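Local coordinates for multiple antibiotic resistance protein MarR (Escherichia coli, PDB 1JGS) that represses transcription of the marRAB operon by binding its operator, thereby controlling genes for antibiotic resistance and the oxidative stress response, at residues N16-K19 with D20-N24; L30-T33 with A34-K38; A47-T50 with P51-K55. One frame throughout, in Å; residues are numbered along the deposited sequence.

Contact 1 (N16-K19 with D20-N24); sequences NQKK and DRLLN
Asp20 N gives its hydrogen to Asn16 O at 2.9 Å, and Arg21 N does the same to Gln17 O. The next two bonds of the series are Leu22 N to Lys18 O at 3.0 Å and Leu23 N to Lys19 O at 3.1 Å. These i to i+4 bonds make 16-24 one unbroken helical run. The side chains add little polar pairing of their own. Asn16 ND2 stands 3.5 Å from Asp20 OD2, but the N-H does not point at the oxygen, so no hydrogen bond forms; the amide and carboxylate planes are turned 79° apart. Lys19 bends at chi2 (-98°), which lays its CD 3.9 Å from Asp20 OD1. Lys19 NZ stops 4.3 Å from Asp20 OD1, too far for a salt bridge. Lys18 CE meets Leu22 CD1 at 4.1 Å. Arg21 forms a salt bridge with Glu25, one turn on, and Asp20 a long, weak ion pair with Lys38. The Lys18 ammonium bonds to the carbonyl of Leu137 of the second subunit, and Asn16 packs on Asn16 of that subunit, so this part of helix 8-27 borders the dimer contact. Leu22 and Leu23 lean on helix 96-118, and Leu23 also touches helix 34-46.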
# COMPACT_ATOMS: atom_id res chain seq x y z
N ASN A 16 7.55 -3.23 -2.19
CA ASN A 16 6.86 -2.28 -1.34
C ASN A 16 6.47 -3.07 -0.11
O ASN A 16 6.58 -2.58 1.02
CB ASN A 16 5.60 -1.73 -2.02
CG ASN A 16 5.04 -0.52 -1.29
OD1 ASN A 16 5.69 0.51 -1.20
ND2 ASN A 16 3.82 -0.66 -0.76
N GLN A 17 6.03 -4.30 -0.35
CA GLN A 17 5.64 -5.20 0.72
C GLN A 17 6.79 -5.20 1.72
O GLN A 17 6.65 -4.75 2.85
CB GLN A 17 5.42 -6.61 0.17
CG GLN A 17 4.70 -7.57 1.09
CD GLN A 17 3.32 -7.95 0.57
OE1 GLN A 17 3.18 -8.53 -0.51
NE2 GLN A 17 2.28 -7.63 1.35
N LYS A 18 7.94 -5.70 1.27
CA LYS A 18 9.14 -5.77 2.10
C LYS A 18 9.36 -4.47 2.86
O LYS A 18 9.55 -4.47 4.07
CB LYS A 18 10.37 -6.07 1.25
CG LYS A 18 11.63 -6.26 2.08
CD LYS A 18 12.90 -6.18 1.25
CE LYS A 18 14.15 -6.39 2.11
NZ LYS A 18 14.62 -7.82 2.14
N LYS A 19 9.34 -3.37 2.12
CA LYS A 19 9.55 -2.04 2.68
C LYS A 19 8.65 -1.76 3.88
O LYS A 19 9.08 -1.18 4.88
CB LYS A 19 9.34 -0.98 1.60
CG LYS A 19 9.68 0.44 2.00
CD LYS A 19 8.44 1.22 2.41
CE LYS A 19 8.78 2.69 2.65
NZ LYS A 19 7.57 3.52 2.91
N ASP A 20 7.39 -2.18 3.79
CA ASP A 20 6.47 -1.94 4.89
C ASP A 20 6.79 -2.86 6.05
O ASP A 20 6.73 -2.44 7.21
CB ASP A 20 5.02 -2.12 4.44
CG ASP A 20 4.53 -0.97 3.56
OD1 ASP A 20 4.97 0.19 3.78
OD2 ASP A 20 3.69 -1.22 2.66
N ARG A 21 7.14 -4.10 5.73
CA ARG A 21 7.48 -5.09 6.76
C ARG A 21 8.63 -4.58 7.61
O ARG A 21 8.65 -4.77 8.82
CB ARG A 21 7.86 -6.42 6.12
CG ARG A 21 8.38 -7.43 7.13
CD ARG A 21 8.74 -8.76 6.50
NE ARG A 21 9.40 -9.64 7.46
CZ ARG A 21 9.84 -10.86 7.19
NH1 ARG A 21 9.70 -11.36 5.97
NH2 ARG A 21 10.43 -11.59 8.14
N LEU A 22 9.59 -3.93 6.97
CA LEU A 22 10.73 -3.39 7.68
C LEU A 22 10.25 -2.24 8.56
O LEU A 22 10.67 -2.10 9.71
CB LEU A 22 11.80 -2.91 6.70
CG LEU A 22 12.38 -4.00 5.79
CD1 LEU A 22 13.51 -3.44 4.95
CD2 LEU A 22 12.89 -5.14 6.64
N LEU A 23 9.36 -1.43 8.00
CA LEU A 23 8.80 -0.29 8.70
C LEU A 23 8.15 -0.77 10.01
O LEU A 23 8.50 -0.28 11.09
CB LEU A 23 7.76 0.39 7.81
CG LEU A 23 7.09 1.64 8.36
CD1 LEU A 23 8.15 2.68 8.70
CD2 LEU A 23 6.10 2.18 7.34
N ASN A 24 7.22 -1.72 9.91
CA ASN A 24 6.58 -2.25 11.11
C ASN A 24 7.65 -2.72 12.10
O ASN A 24 7.55 -2.46 13.31
CB ASN A 24 5.66 -3.44 10.79
CG ASN A 24 4.34 -3.02 10.16
OD1 ASN A 24 4.21 -2.94 8.94
ND2 ASN A 24 3.35 -2.73 11.01

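Contact 2 (L30-T33 with A34-K38); sequences LDIT and AAQFK. With SAL (2-hydroxybenzoic acid), chain C.
Thr33 lies over one face of the Gln36 side-chain amide. Its OG1 is 3.5 Å from Gln36 CD, and its CG2 is 4.0 Å from Gln36 NE2. Ile32 meets the oxygen end of the amide, with CG1 3.3 Å from Gln36 OE1. The Ile32 and Gln36 side chains run past each other in opposite directions. At the nitrogen end, Gln36 NE2 donates to O1' of the salicylate carboxylate at 2.6 Å, with an almost straight N-H...O angle of 169°. Gln36 OE1 is taken by Lys75 NZ. The amide is thus held from both ends, which fixes its rotation. The Gln36 chain is extended beyond CG (chi2 171°), and this carries the amide out to the ligand.

Ala35 CB stands above the ring plane but out past the C4-C5 edge, 3.2 Å from C5 of the salicylate. Thr33 OG1 comes in beside the rim of the ring near C6.

Thr33 also caps the helix. With chi1 at 70°, its OG1 sits between the backbone N and the carbonyl carbon and accepts from Gln36 N at 3.2 Å. Thr33 O takes Phe37 N in the first helical bond. Ile32 CD1 packs 4.3 Å from Phe37 CB. The Phe37 ring goes on to Cys105 and His106 of helix 96-118.

Thr33 is therefore a classic threonine N-cap, opening helix 34-46. Thr33, Ala35 and Gln36, together with Ala64 and Met68 of the same chain, form one of the two salicylate sites seen in this winged-helix repressor.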
# COMPACT_ATOMS: atom_id res chain seq x y z
N LEU A 30 8.54 1.17 19.50
CA LEU A 30 7.99 2.49 19.79
C LEU A 30 6.48 2.45 20.01
O LEU A 30 5.77 1.61 19.43
CB LEU A 30 8.34 3.46 18.65
CG LEU A 30 9.79 3.52 18.16
CD1 LEU A 30 9.93 4.58 17.05
CD2 LEU A 30 10.71 3.86 19.32
N ASP A 31 5.98 3.38 20.82
CA ASP A 31 4.55 3.45 21.13
C ASP A 31 3.78 4.13 19.99
O ASP A 31 3.16 5.18 20.16
CB ASP A 31 4.39 4.21 22.45
CG ASP A 31 3.01 4.05 23.06
OD1 ASP A 31 2.69 4.83 23.98
OD2 ASP A 31 2.25 3.17 22.64
N ILE A 32 3.83 3.51 18.82
CA ILE A 32 3.14 4.04 17.66
C ILE A 32 3.07 2.97 16.60
O ILE A 32 3.98 2.15 16.49
CB ILE A 32 3.89 5.24 17.06
CG1 ILE A 32 3.05 5.84 15.93
CG2 ILE A 32 5.28 4.78 16.57
CD1 ILE A 32 3.59 7.13 15.38
N THR A 33 2.00 2.99 15.81
CA THR A 33 1.84 2.00 14.75
C THR A 33 2.17 2.57 13.35
O THR A 33 2.10 3.78 13.12
CB THR A 33 0.41 1.46 14.72
OG1 THR A 33 -0.47 2.49 14.28
CG2 THR A 33 -0.01 1.00 16.14
N ALA A 34 2.54 1.68 12.43
CA ALA A 34 2.87 2.06 11.06
C ALA A 34 1.77 2.92 10.48
O ALA A 34 2.03 3.97 9.89
CB ALA A 34 3.06 0.80 10.21
N ALA A 35 0.52 2.49 10.67
CA ALA A 35 -0.61 3.25 10.16
C ALA A 35 -0.67 4.65 10.76
O ALA A 35 -0.93 5.62 10.04
CB ALA A 35 -1.92 2.50 10.41
N GLN A 36 -0.45 4.77 12.07
CA GLN A 36 -0.45 6.08 12.73
C GLN A 36 0.65 6.94 12.12
O GLN A 36 0.45 8.13 11.85
CB GLN A 36 -0.23 5.96 14.24
CG GLN A 36 -1.44 5.44 15.04
CD GLN A 36 -1.10 5.13 16.49
OE1 GLN A 36 -0.09 5.58 17.03
NE2 GLN A 36 -1.96 4.36 17.14
N PHE A 37 1.82 6.34 11.89
CA PHE A 37 2.95 7.07 11.31
C PHE A 37 2.60 7.60 9.92
O PHE A 37 2.86 8.76 9.60
CB PHE A 37 4.18 6.17 11.24
CG PHE A 37 5.39 6.84 10.68
CD1 PHE A 37 5.78 8.10 11.14
CD2 PHE A 37 6.15 6.22 9.70
CE1 PHE A 37 6.92 8.73 10.63
CE2 PHE A 37 7.29 6.85 9.18
CZ PHE A 37 7.67 8.11 9.65
N LYS A 38 2.00 6.75 9.09
CA LYS A 38 1.59 7.14 7.74
C LYS A 38 0.60 8.30 7.81
O LYS A 38 0.73 9.29 7.08
CB LYS A 38 0.95 5.94 7.02
CG LYS A 38 1.87 4.75 6.83
CD LYS A 38 1.10 3.55 6.25
CE LYS A 38 2.02 2.36 5.99
NZ LYS A 38 3.01 2.64 4.91
C1' SAL C . -5.20 3.11 15.37
O1' SAL C . -4.17 3.31 16.18
O2' SAL C . -6.34 3.60 15.62
C1 SAL C . -4.91 2.27 14.19
C2 SAL C . -5.97 1.97 13.22
C3 SAL C . -5.71 1.17 12.07
C4 SAL C . -4.43 0.64 11.84
C5 SAL C . -3.28 0.95 12.89
C6 SAL C . -3.59 1.75 13.99
O2 SAL C . -7.26 2.44 13.35

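Contact 3 (A47-T50 with P51-K55); sequences ACIT and PVELK. With SAL (2-hydroxybenzoic acid), chain B.
A threonine N-cap starts helix 51-58, the first helix of the helix-turn-helix in the MarR winged-helix fold. Thr50 OG1 accepts from Glu53 N at 3.0 Å, and Thr50 O accepts from Leu54 N at 2.8 Å. The torsion chi1 of 64° turns the hydroxyl back over the new helix. Thr50 OG1 packs tightly there, 2.9 Å from Glu53 CB. Ile49 stands at about a right angle to Glu53. Ile49 CD1 touches Glu53 CG at 3.4 Å and reaches across to Leu54 CB at 3.8 Å. Thus Ile49 covers the first turn with carbon, while its backbone bonds to Val92 of strand 90-94. Leu54 continues inward to Ser42 and Ile43 of helix 34-46 and to Leu69 of helix 62-74.

Pro51, the first residue of the helix, lies against a bound salicylate. Its CB sits over a face of the ring, 3.5 Å from C2. Val52 CG2 approaches C4 at 3.7 Å, and Thr66 OG1 bonds to the ligand.

The cap supplies acceptors to two of the first helical N-H groups, and proline needs none. Toward the ligand, Pro51 and Val52 offer only hydrocarbon, so their share of the binding is nonpolar.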
# COMPACT_ATOMS: atom_id res chain seq x y z
N ALA A 47 0.16 20.09 5.42
CA ALA A 47 0.06 21.18 6.40
C ALA A 47 -1.27 21.10 7.14
O ALA A 47 -1.31 20.97 8.37
CB ALA A 47 0.17 22.53 5.71
N CYS A 48 -2.34 21.19 6.37
CA CYS A 48 -3.71 21.12 6.86
C CYS A 48 -4.52 20.36 5.82
O CYS A 48 -4.43 20.65 4.62
CB CYS A 48 -4.31 22.52 7.01
SG CYS A 48 -3.71 23.49 8.40
N ILE A 49 -5.32 19.39 6.25
CA ILE A 49 -6.12 18.62 5.31
C ILE A 49 -7.41 18.16 5.94
O ILE A 49 -7.48 17.94 7.16
CB ILE A 49 -5.35 17.39 4.80
CG1 ILE A 49 -6.21 16.62 3.79
CG2 ILE A 49 -4.96 16.50 5.99
CD1 ILE A 49 -5.49 15.47 3.13
N THR A 50 -8.45 18.03 5.12
CA THR A 50 -9.74 17.58 5.62
C THR A 50 -9.71 16.06 5.85
O THR A 50 -8.94 15.34 5.20
CB THR A 50 -10.87 17.91 4.62
OG1 THR A 50 -10.65 17.19 3.40
CG2 THR A 50 -10.90 19.40 4.34
N PRO A 51 -10.51 15.57 6.79
CA PRO A 51 -10.48 14.12 7.00
C PRO A 51 -10.84 13.35 5.73
O PRO A 51 -10.19 12.35 5.40
CB PRO A 51 -11.48 13.93 8.13
CG PRO A 51 -11.30 15.18 8.93
CD PRO A 51 -11.27 16.24 7.86
N VAL A 52 -11.85 13.84 5.01
CA VAL A 52 -12.27 13.17 3.78
C VAL A 52 -11.16 13.18 2.73
O VAL A 52 -10.93 12.17 2.06
CB VAL A 52 -13.52 13.81 3.20
CG1 VAL A 52 -13.92 13.09 1.94
CG2 VAL A 52 -14.65 13.77 4.23
N GLU A 53 -10.49 14.32 2.56
CA GLU A 53 -9.40 14.41 1.60
C GLU A 53 -8.31 13.44 2.06
O GLU A 53 -7.70 12.72 1.26
CB GLU A 53 -8.83 15.84 1.57
CG GLU A 53 -7.70 16.06 0.56
CD GLU A 53 -8.20 16.20 -0.87
OE1 GLU A 53 -8.82 15.25 -1.39
OE2 GLU A 53 -7.96 17.27 -1.47
N LEU A 54 -8.08 13.41 3.37
CA LEU A 54 -7.08 12.51 3.94
C LEU A 54 -7.53 11.06 3.68
O LEU A 54 -6.71 10.17 3.42
CB LEU A 54 -6.95 12.77 5.44
CG LEU A 54 -5.95 11.93 6.23
CD1 LEU A 54 -4.56 12.04 5.62
CD2 LEU A 54 -5.94 12.42 7.68
N LYS A 55 -8.83 10.84 3.76
CA LYS A 55 -9.41 9.53 3.53
C LYS A 55 -9.08 9.06 2.11
O LYS A 55 -8.75 7.89 1.88
CB LYS A 55 -10.94 9.60 3.72
CG LYS A 55 -11.68 8.28 3.53
CD LYS A 55 -12.95 8.49 2.72
CE LYS A 55 -13.60 7.15 2.34
NZ LYS A 55 -12.71 6.22 1.55
C1' SAL B . -13.63 13.81 11.67
O1' SAL B . -13.77 15.00 12.23
O2' SAL B . -12.98 12.92 12.23
C1 SAL B . -14.27 13.62 10.36
C2 SAL B . -14.17 12.34 9.67
C3 SAL B . -14.77 12.13 8.41
C4 SAL B . -15.50 13.14 7.79
C5 SAL B . -15.63 14.54 8.51
C6 SAL B . -15.02 14.69 9.75
O2 SAL B . -13.48 11.29 10.19

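Overall arrangement
From the N terminus, contact 1 comes first, as consecutive turns inside helix 8-27, and closes no loop. Contact 2 follows where the loop after that helix enters helix 34-46. Contact 3 repeats this kind of loop-to-helix start at helix 51-58. The three lie in series and none nests or crosses. Contacts 1 and 2 touch through the long Asp20-Lys38 ion pair and through Leu23 against Phe37 and Lys38. Contacts 2 and 3 do not touch. Each borders its own salicylate, and helix 62-74 supplies residues to both pockets. Contacts 1 and 3 lie on opposite sides of the chain's centre, about 15 Å apart at their nearest atoms, one on the dimer side and one in the DNA-binding lobe.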